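Local coordinates for protein HI1317 (Haemophilus influenzae, PDB 1JOV) that probably interconverts the alpha and beta anomers of D-glucose 6-phosphate, acting as a sugar-phosphate 1-epimerase, at residues Tyr77-Phe80 against Gln85-His88; Phe112-Phe115 against Ile121-Lys124; Phe137-Tyr140 against Ser144-Ala147. All coordinates share one frame; numbering follows the deposited sequence.

Interaction 1: Tyr77-Phe80 against Gln85-His88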
loop_
_atom_site.group_PDB
_atom_site.type_symbol
_atom_site.label_atom_id
_atom_site.label_comp_id
_atom_site.label_asym_id
_atom_site.label_seq_id
_atom_site.Cartn_x
_atom_site.Cartn_y
_atom_site.Cartn_z
ATOM N N TYR A 77 -6.469 -0.570 9.386
ATOM C CA TYR A 77 -6.942 -1.641 10.249
ATOM C C TYR A 77 -7.016 -1.112 11.663
ATOM O O TYR A 77 -6.079 -0.388 12.024
ATOM C CB TYR A 77 -5.891 -2.784 10.177
ATOM C CG TYR A 77 -6.132 -3.874 11.150
ATOM C CD1 TYR A 77 -7.028 -4.930 10.871
ATOM C CD2 TYR A 77 -5.437 -3.917 12.350
ATOM C CE1 TYR A 77 -7.164 -5.970 11.783
ATOM C CE2 TYR A 77 -5.597 -4.900 13.241
ATOM C CZ TYR A 77 -6.486 -5.992 12.976
ATOM O OH TYR A 77 -6.667 -7.027 13.899
ATOM N N PRO A 78 -8.041 -1.468 12.440
ATOM C CA PRO A 78 -9.143 -2.408 12.107
ATOM C C PRO A 78 -10.428 -1.764 11.614
ATOM O O PRO A 78 -11.487 -2.408 11.622
ATOM C CB PRO A 78 -9.384 -3.106 13.462
ATOM C CG PRO A 78 -9.194 -1.927 14.524
ATOM C CD PRO A 78 -8.070 -1.110 13.871
ATOM N N TRP A 79 -10.364 -0.495 11.257
ATOM C CA TRP A 79 -11.494 0.178 10.640
ATOM C C TRP A 79 -10.931 0.924 9.439
ATOM O O TRP A 79 -9.743 1.261 9.424
ATOM C CB TRP A 79 -12.271 1.184 11.561
ATOM C CG TRP A 79 -11.530 2.393 12.102
ATOM C CD1 TRP A 79 -11.464 3.692 11.576
ATOM C CD2 TRP A 79 -10.864 2.430 13.354
ATOM N NE1 TRP A 79 -10.747 4.482 12.443
ATOM C CE2 TRP A 79 -10.382 3.736 13.540
ATOM C CE3 TRP A 79 -10.625 1.473 14.373
ATOM C CZ2 TRP A 79 -9.660 4.095 14.682
ATOM C CZ3 TRP A 79 -9.882 1.838 15.460
ATOM C CH2 TRP A 79 -9.425 3.138 15.621
ATOM N N PHE A 80 -11.824 1.244 8.489
ATOM C CA PHE A 80 -11.488 1.887 7.243
ATOM C C PHE A 80 -12.036 3.294 7.197
ATOM O O PHE A 80 -13.215 3.513 7.520
ATOM C CB PHE A 80 -12.054 1.102 6.045
ATOM C CG PHE A 80 -11.674 1.683 4.708
ATOM C CD1 PHE A 80 -10.395 1.481 4.199
ATOM C CD2 PHE A 80 -12.570 2.428 3.917
ATOM C CE1 PHE A 80 -9.972 2.061 2.982
ATOM C CE2 PHE A 80 -12.169 2.959 2.685
ATOM C CZ PHE A 80 -10.869 2.756 2.225
ATOM N N GLN A 85 -12.054 7.975 14.627
ATOM C CA GLN A 85 -10.793 8.670 14.657
ATOM C C GLN A 85 -9.820 7.896 15.551
ATOM O O GLN A 85 -10.192 7.316 16.572
ATOM C CB GLN A 85 -11.022 10.143 15.086
ATOM C CG GLN A 85 -11.916 10.895 14.086
ATOM C CD GLN A 85 -11.140 11.282 12.835
ATOM O OE1 GLN A 85 -9.923 11.515 12.920
ATOM N NE2 GLN A 85 -11.828 11.366 11.673
ATOM N N PRO A 86 -8.573 7.769 15.151
ATOM C CA PRO A 86 -8.006 8.328 13.912
ATOM C C PRO A 86 -8.474 7.645 12.592
ATOM O O PRO A 86 -8.717 6.431 12.693
ATOM C CB PRO A 86 -6.527 8.112 14.108
ATOM C CG PRO A 86 -6.381 6.915 14.982
ATOM C CD PRO A 86 -7.619 6.939 15.871
ATOM N N ALA A 87 -8.545 8.351 11.483
ATOM C CA ALA A 87 -8.922 7.693 10.252
ATOM C C ALA A 87 -8.026 6.455 9.959
ATOM O O ALA A 87 -6.813 6.473 10.212
ATOM C CB ALA A 87 -8.881 8.682 9.085
ATOM N N HIS A 88 -8.650 5.412 9.449
ATOM C CA HIS A 88 -7.915 4.197 9.031
ATOM C C HIS A 88 -7.318 3.379 10.122
ATOM O O HIS A 88 -6.474 2.496 9.837
ATOM C CB HIS A 88 -6.867 4.535 7.978
ATOM C CG HIS A 88 -7.467 4.896 6.684
ATOM N ND1 HIS A 88 -8.430 4.144 6.036
ATOM C CD2 HIS A 88 -7.232 5.968 5.893
ATOM C CE1 HIS A 88 -8.755 4.746 4.903
ATOM N NE2 HIS A 88 -8.044 5.865 4.809
#
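The backbones of Y77-F80 and H88 meet without forming a regular strand pair: Y77 N donates to H88 O (3.1 Å), and W79 O lies 3.5 Å from H88 CA in a CA-H...O contact. Both segments belong to the long connection between strands 75-76 and 97-104 in this aldose 1-epimerase fold, and both P78 and P86 follow cis peptide bonds, which turn the chain sharply. The side chains of W79 and P86 cross at about a right angle. W79 CG sits between the backbone N and the carbonyl carbon (chi1 62°), and this swings the indole over to the second segment. There NE1 makes a short but bent, weak hydrogen bond to P86 O, 2.8 Å away at the ring edge, while CZ2 packs on P86 CD at 3.7 Å. A tryptophan suits this place because one flat group offers both an N-H and an apolar surface. F80 and H88 run side by side and pair edge-to-face, their planes at 64°. H88 also meets the ring of H150, and F80 lies beside E248; H150 and E248 are the residues predicted to be in the active site, and a sulfate ion is bound near H88, consistent with a place at the sugar-phosphate pocket. The imidazole edge is turned toward the phenyl face, with H88 CE1 3.5 Å from F80 CE1.

Interaction 2: Phe112-Phe115 against Ile121-Lys124; sequences FELF and IEAK
F115 and I121 meet at the turn end of an antiparallel beta hairpin, strands 107-115 and 121-129, whose register is shifted there by a classic beta bulge: E122 and A123 both face L114. The isoleucine lies obliquely to the phenyl ring, with CD1 over one face, 3.9 Å from F115 CE1. F115 has CG anti to its carbonyl carbon (chi1 -66°), and this folds the ring back over the I121 backbone, F115 CD1 coming to 3.4 Å from I121 N. The same methyl of I121 serves a second neighbour. The side chain of E113 crosses that of I121 at about a right angle, and E113 CB rests 3.6 Å from I121 CD1, so a branched residue lends apolar cover to the stem of an acidic one. E113 shares its sheet face with K124, but in the conformer given their charged ends are not in contact.

On the other face, L114 lies beside its small cross-strand partner A123, CB to CB at 4.3 Å, and runs alongside E122, pointing the same way. L114 CD2 comes to 3.9 Å from E122 OE2, and that carboxylate is engaged in a salt bridge with R94, which also bonds F115 O; leucine thus packs beside a paired charge. A small alanine suits the buried position of A123, where the F137 ring packs on it.

Regular pairing continues with L114 N donating to A123 O. At the bulge one carbonyl serves two amides: L114 O accepts from E122 N at 2.6 Å and from A123 N at 3.3 Å.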
loop_
_atom_site.group_PDB
_atom_site.type_symbol
_atom_site.label_atom_id
_atom_site.label_comp_id
_atom_site.label_asym_id
_atom_site.label_seq_id
_atom_site.Cartn_x
_atom_site.Cartn_y
_atom_site.Cartn_z
ATOM N N PHE A 112 6.428 -9.296 9.306
ATOM C CA PHE A 112 6.287 -8.279 10.342
ATOM C C PHE A 112 5.161 -8.669 11.242
ATOM O O PHE A 112 4.187 -9.261 10.796
ATOM C CB PHE A 112 5.996 -6.926 9.670
ATOM C CG PHE A 112 7.123 -6.519 8.765
ATOM C CD1 PHE A 112 8.206 -5.854 9.286
ATOM C CD2 PHE A 112 7.102 -6.836 7.400
ATOM C CE1 PHE A 112 9.235 -5.468 8.474
ATOM C CE2 PHE A 112 8.153 -6.443 6.581
ATOM C CZ PHE A 112 9.213 -5.763 7.119
ATOM N N GLU A 113 5.243 -8.347 12.536
ATOM C CA GLU A 113 4.102 -8.635 13.416
ATOM C C GLU A 113 3.752 -7.371 14.264
ATOM O O GLU A 113 4.659 -6.563 14.545
ATOM C CB GLU A 113 4.430 -9.779 14.364
ATOM C CG GLU A 113 4.570 -11.118 13.558
ATOM C CD GLU A 113 5.161 -12.222 14.387
ATOM O OE1 GLU A 113 6.135 -11.918 15.116
ATOM O OE2 GLU A 113 4.622 -13.331 14.364
ATOM N N LEU A 114 2.465 -7.265 14.586
ATOM C CA LEU A 114 1.941 -6.168 15.411
ATOM C C LEU A 114 1.389 -6.805 16.684
ATOM O O LEU A 114 0.645 -7.841 16.625
ATOM C CB LEU A 114 0.773 -5.457 14.706
ATOM C CG LEU A 114 0.086 -4.345 15.546
ATOM C CD1 LEU A 114 1.174 -3.338 15.836
ATOM C CD2 LEU A 114 -1.089 -3.824 14.696
ATOM N N PHE A 115 1.788 -6.276 17.832
ATOM C CA PHE A 115 1.366 -6.819 19.136
ATOM C C PHE A 115 0.583 -5.825 19.948
ATOM O O PHE A 115 0.788 -4.603 19.863
ATOM C CB PHE A 115 2.576 -7.274 19.944
ATOM C CG PHE A 115 3.317 -8.431 19.359
ATOM C CD1 PHE A 115 2.914 -9.770 19.607
ATOM C CD2 PHE A 115 4.426 -8.187 18.580
ATOM C CE1 PHE A 115 3.575 -10.806 18.997
ATOM C CE2 PHE A 115 5.092 -9.203 17.998
ATOM C CZ PHE A 115 4.670 -10.521 18.171
ATOM N N ILE A 121 -0.077 -11.371 19.934
ATOM C CA ILE A 121 -0.106 -11.066 18.510
ATOM C C ILE A 121 -1.453 -10.399 18.152
ATOM O O ILE A 121 -2.492 -10.833 18.656
ATOM C CB ILE A 121 0.111 -12.330 17.627
ATOM C CG1 ILE A 121 0.128 -11.931 16.155
ATOM C CG2 ILE A 121 -0.959 -13.385 17.877
ATOM C CD1 ILE A 121 1.373 -11.175 15.745
ATOM N N GLU A 122 -1.438 -9.332 17.300
ATOM C CA GLU A 122 -2.660 -8.734 16.821
ATOM C C GLU A 122 -2.811 -8.910 15.282
ATOM O O GLU A 122 -3.899 -9.103 14.778
ATOM C CB GLU A 122 -2.723 -7.238 17.215
ATOM C CG GLU A 122 -3.999 -6.590 16.749
ATOM C CD GLU A 122 -4.005 -5.146 17.330
ATOM O OE1 GLU A 122 -3.515 -4.951 18.512
ATOM O OE2 GLU A 122 -4.432 -4.215 16.630
ATOM N N ALA A 123 -1.681 -8.845 14.547
ATOM C CA ALA A 123 -1.742 -8.906 13.069
ATOM C C ALA A 123 -0.351 -9.251 12.561
ATOM O O ALA A 123 0.686 -9.124 13.253
ATOM C CB ALA A 123 -2.256 -7.559 12.451
ATOM N N LYS A 124 -0.335 -9.677 11.324
ATOM C CA LYS A 124 0.913 -10.038 10.678
ATOM C C LYS A 124 0.978 -9.414 9.271
ATOM O O LYS A 124 -0.069 -9.217 8.662
ATOM C CB LYS A 124 1.035 -11.558 10.625
ATOM C CG LYS A 124 2.349 -12.100 10.062
ATOM C CD LYS A 124 2.508 -13.573 10.366
ATOM C CE LYS A 124 1.402 -14.414 9.739
ATOM N NZ LYS A 124 1.685 -15.870 9.834
#

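Interaction 3: Phe137-Tyr140 against Ser144-Ala147; sequences FTHY and SAQA
H139 and A145 make a CH-pi contact: the alanine methyl stands over one face of the imidazole, 4.0 Å from its centroid and 18° off the ring normal. CG of H139 lies opposite its backbone N (chi1 165°), which extends the ring from its strand toward the second segment. A short methyl fits where a broad ring must approach this closely. Polar partners beyond the two segments hold the ring too, ND1 by a hydrogen bond with Y77 OH and NE2 by a weak one with E143 O.

Apolar packing joins the next pair, two residues further along each strand from the turn. The small A147 lets the large F137 ring come up against its methyl, F137 CE2 meeting A147 CB at 4.0 Å, and the Y77 ring packs on F137.

No hydrogen bond links the segments: F137 CA and A147 CA are 8.4 Å apart, too far for backbone pairing, and the strands meet through side chains, closely because one side offers alanine methyls. Strand 133-139 pairs with 121-129 and 261-268 in one sheet, strand 145-154 with 75-76 and 244-251 in another, and L256 of strand 255-256 touches both H139 and A147.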
loop_
_atom_site.group_PDB
_atom_site.type_symbol
_atom_site.label_atom_id
_atom_site.label_comp_id
_atom_site.label_asym_id
_atom_site.label_seq_id
_atom_site.Cartn_x
_atom_site.Cartn_y
_atom_site.Cartn_z
ATOM N N PHE A 137 -1.757 -9.319 4.435
ATOM C CA PHE A 137 -2.057 -8.880 5.775
ATOM C C PHE A 137 -2.981 -9.912 6.435
ATOM O O PHE A 137 -3.941 -10.317 5.799
ATOM C CB PHE A 137 -2.779 -7.493 5.809
ATOM C CG PHE A 137 -3.366 -7.091 7.140
ATOM C CD1 PHE A 137 -2.599 -6.402 8.062
ATOM C CD2 PHE A 137 -4.666 -7.428 7.520
ATOM C CE1 PHE A 137 -3.102 -6.053 9.327
ATOM C CE2 PHE A 137 -5.189 -7.094 8.766
ATOM C CZ PHE A 137 -4.410 -6.399 9.691
ATOM N N THR A 138 -2.724 -10.341 7.682
ATOM C CA THR A 138 -3.605 -11.272 8.391
ATOM C C THR A 138 -3.939 -10.661 9.702
ATOM O O THR A 138 -3.064 -10.177 10.465
ATOM C CB THR A 138 -2.887 -12.626 8.682
ATOM O OG1 THR A 138 -2.368 -13.128 7.417
ATOM C CG2 THR A 138 -3.944 -13.662 9.248
ATOM N N HIS A 139 -5.191 -10.860 10.054
ATOM C CA HIS A 139 -5.804 -10.376 11.268
ATOM C C HIS A 139 -5.898 -11.456 12.355
ATOM O O HIS A 139 -6.442 -12.500 12.073
ATOM C CB HIS A 139 -7.242 -10.023 10.818
ATOM C CG HIS A 139 -8.238 -9.828 11.897
ATOM N ND1 HIS A 139 -8.050 -9.021 12.999
ATOM C CD2 HIS A 139 -9.503 -10.317 12.002
ATOM C CE1 HIS A 139 -9.170 -9.012 13.714
ATOM N NE2 HIS A 139 -10.033 -9.836 13.165
ATOM N N TYR A 140 -5.402 -11.164 13.553
ATOM C CA TYR A 140 -5.524 -12.078 14.658
ATOM C C TYR A 140 -6.265 -11.437 15.810
ATOM O O TYR A 140 -6.099 -11.818 16.981
ATOM C CB TYR A 140 -4.141 -12.540 15.115
ATOM C CG TYR A 140 -3.484 -13.426 14.050
ATOM C CD1 TYR A 140 -4.002 -14.657 13.700
ATOM C CD2 TYR A 140 -2.335 -12.993 13.429
ATOM C CE1 TYR A 140 -3.356 -15.413 12.708
ATOM C CE2 TYR A 140 -1.697 -13.719 12.466
ATOM C CZ TYR A 140 -2.200 -14.926 12.087
ATOM O OH TYR A 140 -1.581 -15.671 11.114
ATOM N N SER A 144 -14.366 -8.907 14.578
ATOM C CA SER A 144 -14.362 -8.763 13.142
ATOM C C SER A 144 -13.769 -7.415 12.816
ATOM O O SER A 144 -13.971 -6.444 13.535
ATOM C CB SER A 144 -15.762 -8.906 12.552
ATOM O OG SER A 144 -16.538 -9.811 13.321
ATOM N N ALA A 145 -13.044 -7.342 11.746
ATOM C CA ALA A 145 -12.362 -6.111 11.365
ATOM C C ALA A 145 -12.443 -5.767 9.895
ATOM O O ALA A 145 -12.620 -6.654 9.035
ATOM C CB ALA A 145 -10.906 -6.178 11.767
ATOM N N GLN A 146 -12.271 -4.496 9.596
ATOM C CA GLN A 146 -12.044 -4.068 8.225
ATOM C C GLN A 146 -10.547 -3.921 8.020
ATOM O O GLN A 146 -9.807 -3.696 8.969
ATOM C CB GLN A 146 -12.673 -2.708 8.010
ATOM C CG GLN A 146 -14.184 -2.620 8.261
ATOM C CD GLN A 146 -14.655 -1.173 8.092
ATOM O OE1 GLN A 146 -14.297 -0.300 8.926
ATOM N NE2 GLN A 146 -15.543 -0.929 7.125
ATOM N N ALA A 147 -10.091 -4.061 6.771
ATOM C CA ALA A 147 -8.690 -3.796 6.511
ATOM C C ALA A 147 -8.551 -3.358 5.088
ATOM O O ALA A 147 -9.421 -3.610 4.198
ATOM C CB ALA A 147 -7.899 -5.035 6.761
#

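How the interactions relate
Interaction 3 is buried and interaction 2 partly so, whereas interaction 1 is a surface contact near the predicted active site. Interaction 2 and the 137-140 half of interaction 3 share a sheet, since strands 121-129 and 133-139 are neighbours in it: backbone hydrogen bonds join E122 O to Y140 N and K124 N to T138 O. Within that sheet, backbone hydrogen bonds dominate 112-115/121-124; between sheets, 137-140/144-147 relies on side-chain packing alone. The loop contact 77-80/85-88 mixes both, with aromatic rings and scattered polar bonds. It is tied to interaction 3 through Y77, whose side chain meets F137 and H139, and through F80 N, which probably bonds Q146 OE1.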